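PDB 5MQ6: polycyclic ketone monooxygenase from Myceliophthora thermophila, which uses FAD and NADPH to insert one oxygen atom beside a ketone carbonyl, turning ketones, polycyclic ones above all, into esters or lactones. Local coordinates for residues G40-V48 against T227-P235; T515-N526 against L568-W579. All blocks are in the same frame, centred on the assembly; numbering follows the deposited sequence.

Following the chain from its N terminus, residues 40-48 come before strand 78-84, which leads into what is probably the Rossmann-type glycine-rich turn on FAD. They pair with residues 227-235, so contact 1 closes a loop with 178 residues between its segments. It pins the N-terminal region onto the linker between strands 218-221 and 244-246, beside the NADPH adenine. Contact 2 opens later: loop 515-526, between helix 504-511 and strand 527-529, is joined to strand 567-571 and the start of helix 573-585 after 41 intervening residues. The two closures run in series, neither nesting nor crossing. Contacts 1 and 2 lie 33 Å apart between centres and about 16 Å between nearest atoms.

Contact 1: residues G40-V48 against T227-P235; sequences GQFIRLKEV and TNPQVPKIP. With NDP (NADPH dihydro-nicotinamide-adenine-dinucleotide phosphate), chain C.
Residues Phe42 to Arg44 pair with Gln230 to Pro232 as a short two-stranded antiparallel sheet, the segment axes 4.6 Å apart. The pairing is defined by the hydrogen-bonded pair Ile43 and Val231: Ile43 N to Val231 O and Val231 N to Ile43 O both measure 2.9 Å. Leu45 N to Pro229 O and Lys233 N to Gln41 O extend the ladder at its two ends.

Phe42 and Pro232 are part of the NADPH pocket, and flat groups meet there. The amide of Gln230 lies over one face of the Phe42 ring, NE2 3.3 Å above the ring plane, over its centre, and the planes 29° apart, while CG of Gln41 covers the opposite face near the rim. The ring edge is turned to the NADPH adenine, CE1 3.4 Å from N7A of NDP, and Pro232 CB approaches N6A of the same base. Replacing Phe42 by an alanine is likely to leave the Gln230 amide without the ring it lies on and to open a gap beside the adenine.

Apolar contacts gather on the side of Ile43 and Val231, where Leu45 CD1 reaches Val231 CG1 at 3.7 Å and Val48 CG2 touches Val231 CG2. Lys233 crosses Ile43 at about a right angle. Bent at chi2 (-88°) and chi4, its chain presses CE against Ile43 CB, a tight 3.4 Å, and brings NZ to Gly40 O for a 2.7 Å hydrogen bond.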
loop_
_atom_site.group_PDB
_atom_site.type_symbol
_atom_site.label_atom_id
_atom_site.label_comp_id
_atom_site.label_asym_id
_atom_site.label_seq_id
_atom_site.Cartn_x
_atom_site.Cartn_y
_atom_site.Cartn_z
ATOM N N GLY A 40 -8.001 -10.878 13.791
ATOM C CA GLY A 40 -7.683 -12.261 14.276
ATOM C C GLY A 40 -7.924 -13.431 13.317
ATOM O O GLY A 40 -7.375 -14.515 13.494
ATOM N N GLN A 41 -8.788 -13.234 12.332
ATOM C CA GLN A 41 -8.992 -14.204 11.231
ATOM C C GLN A 41 -7.788 -14.469 10.239
ATOM O O GLN A 41 -7.846 -15.408 9.414
ATOM C CB GLN A 41 -10.215 -13.746 10.429
ATOM C CG GLN A 41 -10.029 -12.320 9.865
ATOM C CD GLN A 41 -11.259 -11.780 9.186
ATOM O OE1 GLN A 41 -12.012 -10.932 9.688
ATOM N NE2 GLN A 41 -11.473 -12.296 8.026
ATOM N N PHE A 42 -6.748 -13.619 10.271
ATOM C CA PHE A 42 -5.638 -13.685 9.313
ATOM C C PHE A 42 -4.392 -13.958 10.091
ATOM O O PHE A 42 -4.330 -13.685 11.258
ATOM C CB PHE A 42 -5.452 -12.373 8.505
ATOM C CG PHE A 42 -6.672 -12.008 7.633
ATOM C CD1 PHE A 42 -7.114 -12.868 6.627
ATOM C CD2 PHE A 42 -7.388 -10.809 7.856
ATOM C CE1 PHE A 42 -8.245 -12.547 5.839
ATOM C CE2 PHE A 42 -8.516 -10.481 7.080
ATOM C CZ PHE A 42 -8.959 -11.347 6.068
ATOM N N ILE A 43 -3.409 -14.545 9.435
ATOM C CA ILE A 43 -2.087 -14.678 10.002
ATOM C C ILE A 43 -1.099 -14.382 8.903
ATOM O O ILE A 43 -1.361 -14.702 7.718
ATOM C CB ILE A 43 -1.828 -16.049 10.698
ATOM C CG1 ILE A 43 -0.358 -16.184 11.158
ATOM C CG2 ILE A 43 -2.226 -17.251 9.845
ATOM C CD1 ILE A 43 -0.180 -17.344 12.103
ATOM N N ARG A 44 0.018 -13.753 9.269
ATOM C CA ARG A 44 1.080 -13.591 8.306
ATOM C C ARG A 44 1.618 -14.953 7.871
ATOM O O ARG A 44 1.882 -15.872 8.691
ATOM C CB ARG A 44 2.246 -12.768 8.833
ATOM C CG ARG A 44 1.884 -11.410 9.369
ATOM C CD ARG A 44 3.064 -10.897 10.196
ATOM N NE ARG A 44 2.901 -9.476 10.460
ATOM C CZ ARG A 44 2.073 -8.954 11.374
ATOM N NH1 ARG A 44 1.314 -9.743 12.138
ATOM N NH2 ARG A 44 1.994 -7.629 11.520
ATOM N N LEU A 45 1.823 -15.053 6.573
ATOM C CA LEU A 45 2.399 -16.234 5.952
ATOM C C LEU A 45 3.687 -16.655 6.672
ATOM O O LEU A 45 3.808 -17.820 7.099
ATOM C CB LEU A 45 2.679 -15.970 4.465
ATOM C CG LEU A 45 2.738 -17.141 3.491
ATOM C CD1 LEU A 45 1.608 -18.175 3.719
ATOM C CD2 LEU A 45 2.749 -16.610 2.043
ATOM N N LYS A 46 4.610 -15.689 6.840
ATOM C CA LYS A 46 5.859 -15.961 7.507
ATOM C C LYS A 46 5.726 -16.350 9.003
ATOM O O LYS A 46 6.665 -16.901 9.520
ATOM C CB LYS A 46 6.801 -14.770 7.391
ATOM C CG LYS A 46 6.434 -13.657 8.339
ATOM C CD LYS A 46 7.297 -12.455 8.109
ATOM C CE LYS A 46 6.770 -11.297 8.944
ATOM N NZ LYS A 46 7.802 -10.250 8.850
ATOM N N GLU A 47 4.615 -16.051 9.681
ATOM C CA GLU A 47 4.343 -16.613 11.038
ATOM C C GLU A 47 3.455 -17.884 11.178
ATOM O O GLU A 47 3.026 -18.200 12.305
ATOM C CB GLU A 47 3.730 -15.539 11.900
ATOM C CG GLU A 47 4.746 -14.495 12.325
ATOM C CD GLU A 47 4.086 -13.243 12.858
ATOM O OE1 GLU A 47 2.829 -13.222 13.063
ATOM O OE2 GLU A 47 4.853 -12.272 13.066
ATOM N N VAL A 48 3.150 -18.607 10.094
ATOM C CA VAL A 48 2.281 -19.769 10.231
ATOM C C VAL A 48 3.096 -20.865 10.959
ATOM O O VAL A 48 4.313 -20.973 10.727
ATOM C CB VAL A 48 1.725 -20.263 8.866
ATOM C CG1 VAL A 48 1.119 -21.673 8.991
ATOM C CG2 VAL A 48 0.686 -19.283 8.331
ATOM N N THR A 227 3.018 -5.309 2.601
ATOM C CA THR A 227 4.401 -5.821 2.675
ATOM C C THR A 227 4.531 -7.257 3.134
ATOM O O THR A 227 5.497 -7.911 2.823
ATOM C CB THR A 227 5.238 -4.909 3.622
ATOM O OG1 THR A 227 4.553 -4.725 4.886
ATOM C CG2 THR A 227 5.445 -3.491 2.890
ATOM N N ASN A 228 3.518 -7.738 3.839
ATOM C CA ASN A 228 3.571 -9.002 4.567
ATOM C C ASN A 228 2.390 -9.814 4.145
ATOM O O ASN A 228 1.279 -9.578 4.676
ATOM C CB ASN A 228 3.480 -8.672 6.044
ATOM C CG ASN A 228 4.778 -8.060 6.537
ATOM O OD1 ASN A 228 5.027 -6.813 6.443
ATOM N ND2 ASN A 228 5.652 -8.943 7.000
ATOM N N PRO A 229 2.588 -10.720 3.175
ATOM C CA PRO A 229 1.456 -11.511 2.659
ATOM C C PRO A 229 0.769 -12.231 3.803
ATOM O O PRO A 229 1.474 -12.835 4.610
ATOM C CB PRO A 229 2.113 -12.525 1.725
ATOM C CG PRO A 229 3.427 -11.975 1.410
ATOM C CD PRO A 229 3.852 -11.167 2.589
ATOM N N GLN A 230 -0.581 -12.178 3.864
ATOM C CA GLN A 230 -1.330 -12.955 4.847
ATOM C C GLN A 230 -2.114 -14.044 4.198
ATOM O O GLN A 230 -2.289 -14.082 2.968
ATOM C CB GLN A 230 -2.300 -12.065 5.636
ATOM C CG GLN A 230 -3.285 -11.264 4.742
ATOM C CD GLN A 230 -4.293 -10.460 5.539
ATOM O OE1 GLN A 230 -4.024 -9.984 6.660
ATOM N NE2 GLN A 230 -5.470 -10.280 4.950
ATOM N N VAL A 231 -2.580 -14.937 5.057
ATOM C CA VAL A 231 -3.552 -15.985 4.708
ATOM C C VAL A 231 -4.592 -16.070 5.795
ATOM O O VAL A 231 -4.322 -15.776 6.985
ATOM C CB VAL A 231 -2.930 -17.372 4.507
ATOM C CG1 VAL A 231 -1.945 -17.290 3.367
ATOM C CG2 VAL A 231 -2.266 -17.866 5.784
ATOM N N PRO A 232 -5.794 -16.464 5.388
ATOM C CA PRO A 232 -6.850 -16.648 6.375
ATOM C C PRO A 232 -6.586 -17.908 7.178
ATOM O O PRO A 232 -5.951 -18.823 6.659
ATOM C CB PRO A 232 -8.099 -16.811 5.519
ATOM C CG PRO A 232 -7.597 -17.241 4.170
ATOM C CD PRO A 232 -6.167 -16.941 4.033
ATOM N N LYS A 233 -7.072 -17.939 8.417
ATOM C CA LYS A 233 -6.959 -19.113 9.276
ATOM C C LYS A 233 -7.995 -20.123 8.793
ATOM O O LYS A 233 -9.009 -20.294 9.452
ATOM C CB LYS A 233 -7.291 -18.786 10.733
ATOM C CG LYS A 233 -6.507 -17.674 11.381
ATOM C CD LYS A 233 -5.235 -18.167 12.005
ATOM C CE LYS A 233 -4.528 -16.949 12.589
ATOM N NZ LYS A 233 -5.242 -16.219 13.706
ATOM N N ILE A 234 -7.773 -20.764 7.653
ATOM C CA ILE A 234 -8.746 -21.752 7.178
ATOM C C ILE A 234 -8.395 -23.110 7.801
ATOM O O ILE A 234 -7.373 -23.688 7.431
ATOM C CB ILE A 234 -8.727 -21.885 5.649
ATOM C CG1 ILE A 234 -9.233 -20.570 4.969
ATOM C CG2 ILE A 234 -9.564 -23.120 5.186
ATOM C CD1 ILE A 234 -9.002 -20.554 3.451
ATOM N N PRO A 235 -9.258 -23.656 8.681
ATOM C CA PRO A 235 -8.951 -24.956 9.328
ATOM C C PRO A 235 -8.452 -26.005 8.358
ATOM O O PRO A 235 -9.085 -26.237 7.324
ATOM C CB PRO A 235 -10.302 -25.366 9.903
ATOM C CG PRO A 235 -10.850 -24.073 10.307
ATOM C CD PRO A 235 -10.561 -23.169 9.144
HETATM P PA NDP C . -6.917 -7.979 -0.844
HETATM O O1A NDP C . -6.660 -7.981 0.703
HETATM O O2A NDP C . -7.429 -6.772 -1.589
HETATM O O5B NDP C . -7.810 -9.278 -1.157
HETATM C C5B NDP C . -7.723 -10.477 -0.413
HETATM C C4B NDP C . -8.927 -11.270 -0.878
HETATM O O4B NDP C . -8.988 -12.535 -0.167
HETATM C C3B NDP C . -10.232 -10.510 -0.620
HETATM O O3B NDP C . -11.036 -10.539 -1.815
HETATM C C2B NDP C . -10.784 -11.289 0.554
HETATM O O2B NDP C . -12.229 -11.190 0.715
HETATM C C1B NDP C . -10.304 -12.695 0.269
HETATM N N9A NDP C . -10.379 -13.524 1.473
HETATM C C8A NDP C . -9.856 -13.273 2.717
HETATM N N7A NDP C . -10.168 -14.259 3.580
HETATM C C5A NDP C . -10.906 -15.127 2.841
HETATM C C6A NDP C . -11.589 -16.379 3.137
HETATM N N6A NDP C . -11.510 -16.851 4.375
HETATM N N1A NDP C . -12.254 -16.986 2.131
HETATM C C2A NDP C . -12.339 -16.485 0.857
HETATM N N3A NDP C . -11.760 -15.330 0.491
HETATM C C4A NDP C . -11.052 -14.647 1.458
HETATM O O3 NDP C . -5.573 -8.359 -1.614
HETATM P PN NDP C . -5.088 -8.091 -3.162
HETATM O O1N NDP C . -3.688 -8.778 -3.254
HETATM O O2N NDP C . -6.132 -8.541 -4.159
HETATM O O5D NDP C . -4.934 -6.484 -3.283
HETATM C C5D NDP C . -4.131 -5.792 -2.267
HETATM C C4D NDP C . -3.791 -4.378 -2.699
HETATM O O4D NDP C . -2.845 -4.390 -3.791
HETATM C C3D NDP C . -5.008 -3.727 -3.362
HETATM O O3D NDP C . -6.160 -3.428 -2.486
HETATM C C2D NDP C . -4.352 -2.613 -4.205
HETATM O O2D NDP C . -3.956 -1.478 -3.368
HETATM C C1D NDP C . -3.195 -3.391 -4.829
HETATM P P2B NDP C . -12.838 -10.016 1.652
HETATM O O1X NDP C . -11.976 -10.047 2.922
HETATM O O2X NDP C . -14.254 -10.400 2.028
HETATM O O3X NDP C . -12.856 -8.735 0.806
HETATM O O HOH W 1 4.055 -13.006 5.727
#

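Contact 2: residues T515-N526 against L568-W579; sequences TLHGVCSNGFPN and LVEVTSEAEEAW
Trp579 and His517 mark the tightly packed end. The His517 ring turns its CD2 edge to the face of the six-membered ring of Trp579 in an edge-to-face (T-shaped) pair, centroids 4.8 Å apart and planes at 87°. The backbone N of His517 also sits over the indole face, 3.3 Å above the plane and toward its rim. Leu516 adds CD1 against Trp579 CB, and its CB meets Val571 CG2. Cys520 SG rests on Val571 CB at 3.8 Å. With chi1 at 65°, Val571 places CG1 between its own N and carbonyl carbon, where it touches the Ser521-Asn522 peptide, while CG2 goes to Leu516. Toward the start of the strand, buried Asn526 accepts through OD1 from Val569 N, and Asn526 N returns a bond to Val569 O at 2.9 Å.

The 515-526 segment has no regular secondary structure; a type II beta turn, Ser521 to Phe524, fits it into the strand-to-helix junction of 568-579. There Thr572 is the N-cap, its OG1 accepting from Ala575 N. Carboxylates from both sides of the junction grip the turn: Asn522 N gives a nearly straight 2.7 Å bond to Glu576 OE1, meeting it from above the carboxylate plane, and Gly523 N reaches the anti lone pair of Glu570 OE2. The second oxygens form salt bridges, Glu576 OE2 with Lys507 and Glu570 OE1 with Arg499, which probably helps keep both residues ionised.

Toward the solvent side the fit is looser. Asn522, partly exposed, still donates from ND2 to Val571 O at 2.8 Å, in the carbonyl plane, but its OD1 comes no nearer to exposed Ser573 CB than 4.0 Å.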
loop_
_atom_site.group_PDB
_atom_site.type_symbol
_atom_site.label_atom_id
_atom_site.label_comp_id
_atom_site.label_asym_id
_atom_site.label_seq_id
_atom_site.Cartn_x
_atom_site.Cartn_y
_atom_site.Cartn_z
ATOM N N THR A 515 2.589 12.675 16.180
ATOM C CA THR A 515 3.590 13.093 15.268
ATOM C C THR A 515 3.437 14.562 15.005
ATOM O O THR A 515 2.489 15.183 15.414
ATOM C CB THR A 515 3.403 12.461 13.877
ATOM O OG1 THR A 515 2.204 12.963 13.277
ATOM C CG2 THR A 515 3.371 10.945 14.013
ATOM N N LEU A 516 4.418 15.134 14.318
ATOM C CA LEU A 516 4.205 16.330 13.552
ATOM C C LEU A 516 4.186 15.955 12.037
ATOM O O LEU A 516 5.127 15.329 11.501
ATOM C CB LEU A 516 5.210 17.412 13.807
ATOM C CG LEU A 516 5.010 18.710 13.082
ATOM C CD1 LEU A 516 3.709 19.328 13.359
ATOM C CD2 LEU A 516 6.161 19.696 13.294
ATOM N N HIS A 517 3.085 16.316 11.397
ATOM C CA HIS A 517 2.864 16.130 9.941
ATOM C C HIS A 517 2.865 14.695 9.444
ATOM O O HIS A 517 2.994 14.417 8.222
ATOM C CB HIS A 517 3.873 16.998 9.170
ATOM C CG HIS A 517 3.829 18.462 9.507
ATOM N ND1 HIS A 517 4.928 19.295 9.358
ATOM C CD2 HIS A 517 2.822 19.267 9.889
ATOM C CE1 HIS A 517 4.587 20.528 9.657
ATOM N NE2 HIS A 517 3.305 20.547 9.918
ATOM N N GLY A 518 2.759 13.774 10.380
ATOM C CA GLY A 518 2.832 12.329 10.137
ATOM C C GLY A 518 4.213 11.732 9.937
ATOM O O GLY A 518 4.330 10.518 9.650
ATOM N N VAL A 519 5.262 12.508 10.137
ATOM C CA VAL A 519 6.582 12.001 9.707
ATOM C C VAL A 519 7.637 11.804 10.776
ATOM O O VAL A 519 8.735 11.254 10.491
ATOM C CB VAL A 519 7.211 12.924 8.623
ATOM C CG1 VAL A 519 6.309 12.981 7.395
ATOM C CG2 VAL A 519 7.464 14.289 9.139
ATOM N N CYS A 520 7.356 12.277 11.985
ATOM C CA CYS A 520 8.320 12.102 13.129
ATOM C C CYS A 520 7.554 12.160 14.443
ATOM O O CYS A 520 6.390 12.597 14.470
ATOM C CB CYS A 520 9.386 13.192 13.064
ATOM S SG CYS A 520 8.655 14.841 13.262
ATOM N N SER A 521 8.208 11.775 15.538
ATOM C CA SER A 521 7.635 11.688 16.894
ATOM C C SER A 521 8.698 12.080 17.979
ATOM O O SER A 521 9.945 11.766 17.884
ATOM C CB SER A 521 7.161 10.277 17.182
ATOM O OG SER A 521 6.121 10.254 18.170
ATOM N N ASN A 522 8.183 12.733 19.003
ATOM C CA ASN A 522 8.979 13.167 20.128
ATOM C C ASN A 522 9.545 12.002 20.886
ATOM O O ASN A 522 8.833 11.018 21.181
ATOM C CB ASN A 522 8.181 14.071 21.072
ATOM C CG ASN A 522 9.003 14.479 22.263
ATOM O OD1 ASN A 522 8.824 13.874 23.261
ATOM N ND2 ASN A 522 10.031 15.377 22.099
ATOM N N GLY A 523 10.814 12.132 21.223
ATOM C CA GLY A 523 11.610 11.008 21.844
ATOM C C GLY A 523 12.440 10.196 20.888
ATOM O O GLY A 523 13.150 9.322 21.315
ATOM N N PHE A 524 12.367 10.520 19.592
ATOM C CA PHE A 524 12.872 9.724 18.457
ATOM C C PHE A 524 13.543 10.624 17.497
ATOM O O PHE A 524 13.125 10.723 16.357
ATOM C CB PHE A 524 11.761 8.840 17.810
ATOM C CG PHE A 524 11.056 7.953 18.833
ATOM C CD1 PHE A 524 10.012 8.464 19.584
ATOM C CD2 PHE A 524 11.509 6.696 19.096
ATOM C CE1 PHE A 524 9.388 7.736 20.555
ATOM C CE2 PHE A 524 10.904 5.919 20.074
ATOM C CZ PHE A 524 9.839 6.448 20.819
ATOM N N PRO A 525 14.626 11.318 17.988
ATOM C CA PRO A 525 15.380 12.290 17.190
ATOM C C PRO A 525 15.993 11.637 15.987
ATOM O O PRO A 525 16.365 10.475 16.056
ATOM C CB PRO A 525 16.473 12.803 18.169
ATOM C CG PRO A 525 16.671 11.670 19.106
ATOM C CD PRO A 525 15.383 10.945 19.203
ATOM N N ASN A 526 16.087 12.392 14.881
ATOM C CA ASN A 526 16.689 11.902 13.674
ATOM C C ASN A 526 16.036 10.691 13.083
ATOM O O ASN A 526 16.637 10.022 12.275
ATOM C CB ASN A 526 18.216 11.753 13.809
ATOM C CG ASN A 526 18.914 13.092 13.841
ATOM O OD1 ASN A 526 18.257 14.137 13.964
ATOM N ND2 ASN A 526 20.267 13.079 13.725
ATOM N N LEU A 568 20.955 17.351 15.008
ATOM C CA LEU A 568 20.070 16.560 15.780
ATOM C C LEU A 568 18.729 17.260 15.738
ATOM O O LEU A 568 18.624 18.356 16.265
ATOM C CB LEU A 568 20.627 16.444 17.201
ATOM C CG LEU A 568 19.816 15.550 18.129
ATOM C CD1 LEU A 568 19.868 14.096 17.651
ATOM C CD2 LEU A 568 20.295 15.674 19.552
ATOM N N VAL A 569 17.699 16.578 15.213
ATOM C CA VAL A 569 16.438 17.156 14.912
ATOM C C VAL A 569 15.370 16.355 15.564
ATOM O O VAL A 569 15.217 15.165 15.242
ATOM C CB VAL A 569 16.153 17.032 13.390
ATOM C CG1 VAL A 569 14.847 17.723 13.070
ATOM C CG2 VAL A 569 17.247 17.667 12.614
ATOM N N GLU A 570 14.555 16.994 16.409
ATOM C CA GLU A 570 13.581 16.253 17.236
ATOM C C GLU A 570 12.361 17.089 17.437
ATOM O O GLU A 570 12.466 18.211 17.926
ATOM C CB GLU A 570 14.136 15.926 18.636
ATOM C CG GLU A 570 13.263 14.905 19.328
ATOM C CD GLU A 570 13.765 14.420 20.668
ATOM O OE1 GLU A 570 14.870 14.771 21.061
ATOM O OE2 GLU A 570 13.036 13.684 21.328
ATOM N N VAL A 571 11.215 16.595 16.996
ATOM C CA VAL A 571 9.963 17.341 17.250
ATOM C C VAL A 571 9.692 17.433 18.797
ATOM O O VAL A 571 9.965 16.468 19.567
ATOM C CB VAL A 571 8.746 16.751 16.550
ATOM C CG1 VAL A 571 8.365 15.368 17.047
ATOM C CG2 VAL A 571 7.517 17.687 16.672
ATOM N N THR A 572 9.133 18.546 19.215
ATOM C CA THR A 572 8.781 18.646 20.650
ATOM C C THR A 572 7.434 17.945 20.989
ATOM O O THR A 572 6.578 17.752 20.136
ATOM C CB THR A 572 8.685 20.103 21.088
ATOM O OG1 THR A 572 7.673 20.724 20.336
ATOM C CG2 THR A 572 10.001 20.861 20.824
ATOM N N SER A 573 7.223 17.605 22.228
ATOM C CA SER A 573 5.948 16.979 22.661
ATOM C C SER A 573 4.793 17.932 22.423
ATOM O O SER A 573 3.740 17.507 22.024
ATOM C CB SER A 573 5.959 16.488 24.139
ATOM O OG SER A 573 6.387 17.541 24.936
ATOM N N GLU A 574 5.060 19.224 22.634
ATOM C CA GLU A 574 4.087 20.316 22.400
ATOM C C GLU A 574 3.624 20.368 21.014
ATOM O O GLU A 574 2.454 20.558 20.811
ATOM C CB GLU A 574 4.683 21.730 22.631
ATOM C CG GLU A 574 4.438 22.176 24.006
ATOM C CD GLU A 574 5.581 22.957 24.521
ATOM O OE1 GLU A 574 5.934 23.952 23.834
ATOM O OE2 GLU A 574 6.120 22.553 25.583
ATOM N N ALA A 575 4.569 20.320 20.076
ATOM C CA ALA A 575 4.245 20.486 18.633
ATOM C C ALA A 575 3.498 19.236 18.139
ATOM O O ALA A 575 2.468 19.352 17.465
ATOM C CB ALA A 575 5.477 20.745 17.824
ATOM N N GLU A 576 3.923 18.040 18.541
ATOM C CA GLU A 576 3.214 16.819 18.139
ATOM C C GLU A 576 1.809 16.715 18.747
ATOM O O GLU A 576 0.847 16.125 18.167
ATOM C CB GLU A 576 4.068 15.610 18.409
ATOM C CG GLU A 576 4.017 15.049 19.809
ATOM C CD GLU A 576 4.853 13.798 19.980
ATOM O OE1 GLU A 576 5.526 13.361 19.006
ATOM O OE2 GLU A 576 4.873 13.241 21.136
ATOM N N GLU A 577 1.677 17.265 19.945
ATOM C CA GLU A 577 0.408 17.225 20.607
ATOM C C GLU A 577 -0.586 18.236 19.996
ATOM O O GLU A 577 -1.737 17.919 19.800
ATOM C CB GLU A 577 0.622 17.439 22.099
ATOM C CG GLU A 577 -0.522 16.922 22.899
ATOM C CD GLU A 577 -0.604 15.435 22.959
ATOM O OE1 GLU A 577 0.292 14.683 22.513
ATOM O OE2 GLU A 577 -1.612 15.008 23.487
ATOM N N ALA A 578 -0.129 19.414 19.624
ATOM C CA ALA A 578 -0.940 20.319 18.874
ATOM C C ALA A 578 -1.425 19.684 17.548
ATOM O O ALA A 578 -2.572 19.826 17.155
ATOM C CB ALA A 578 -0.146 21.599 18.622
ATOM N N TRP A 579 -0.521 18.962 16.879
ATOM C CA TRP A 579 -0.801 18.442 15.552
ATOM C C TRP A 579 -1.872 17.335 15.743
ATOM O O TRP A 579 -2.869 17.256 14.994
ATOM C CB TRP A 579 0.523 17.917 14.918
ATOM C CG TRP A 579 0.246 17.312 13.564
ATOM C CD1 TRP A 579 0.218 16.047 13.249
ATOM C CD2 TRP A 579 -0.138 18.045 12.411
ATOM N NE1 TRP A 579 -0.148 15.901 11.911
ATOM C CE2 TRP A 579 -0.390 17.133 11.395
ATOM C CE3 TRP A 579 -0.292 19.404 12.149
ATOM C CZ2 TRP A 579 -0.780 17.506 10.160
ATOM C CZ3 TRP A 579 -0.709 19.788 10.902
ATOM C CH2 TRP A 579 -0.902 18.850 9.914
HETATM O O HOH W 2 11.511 13.758 16.238
#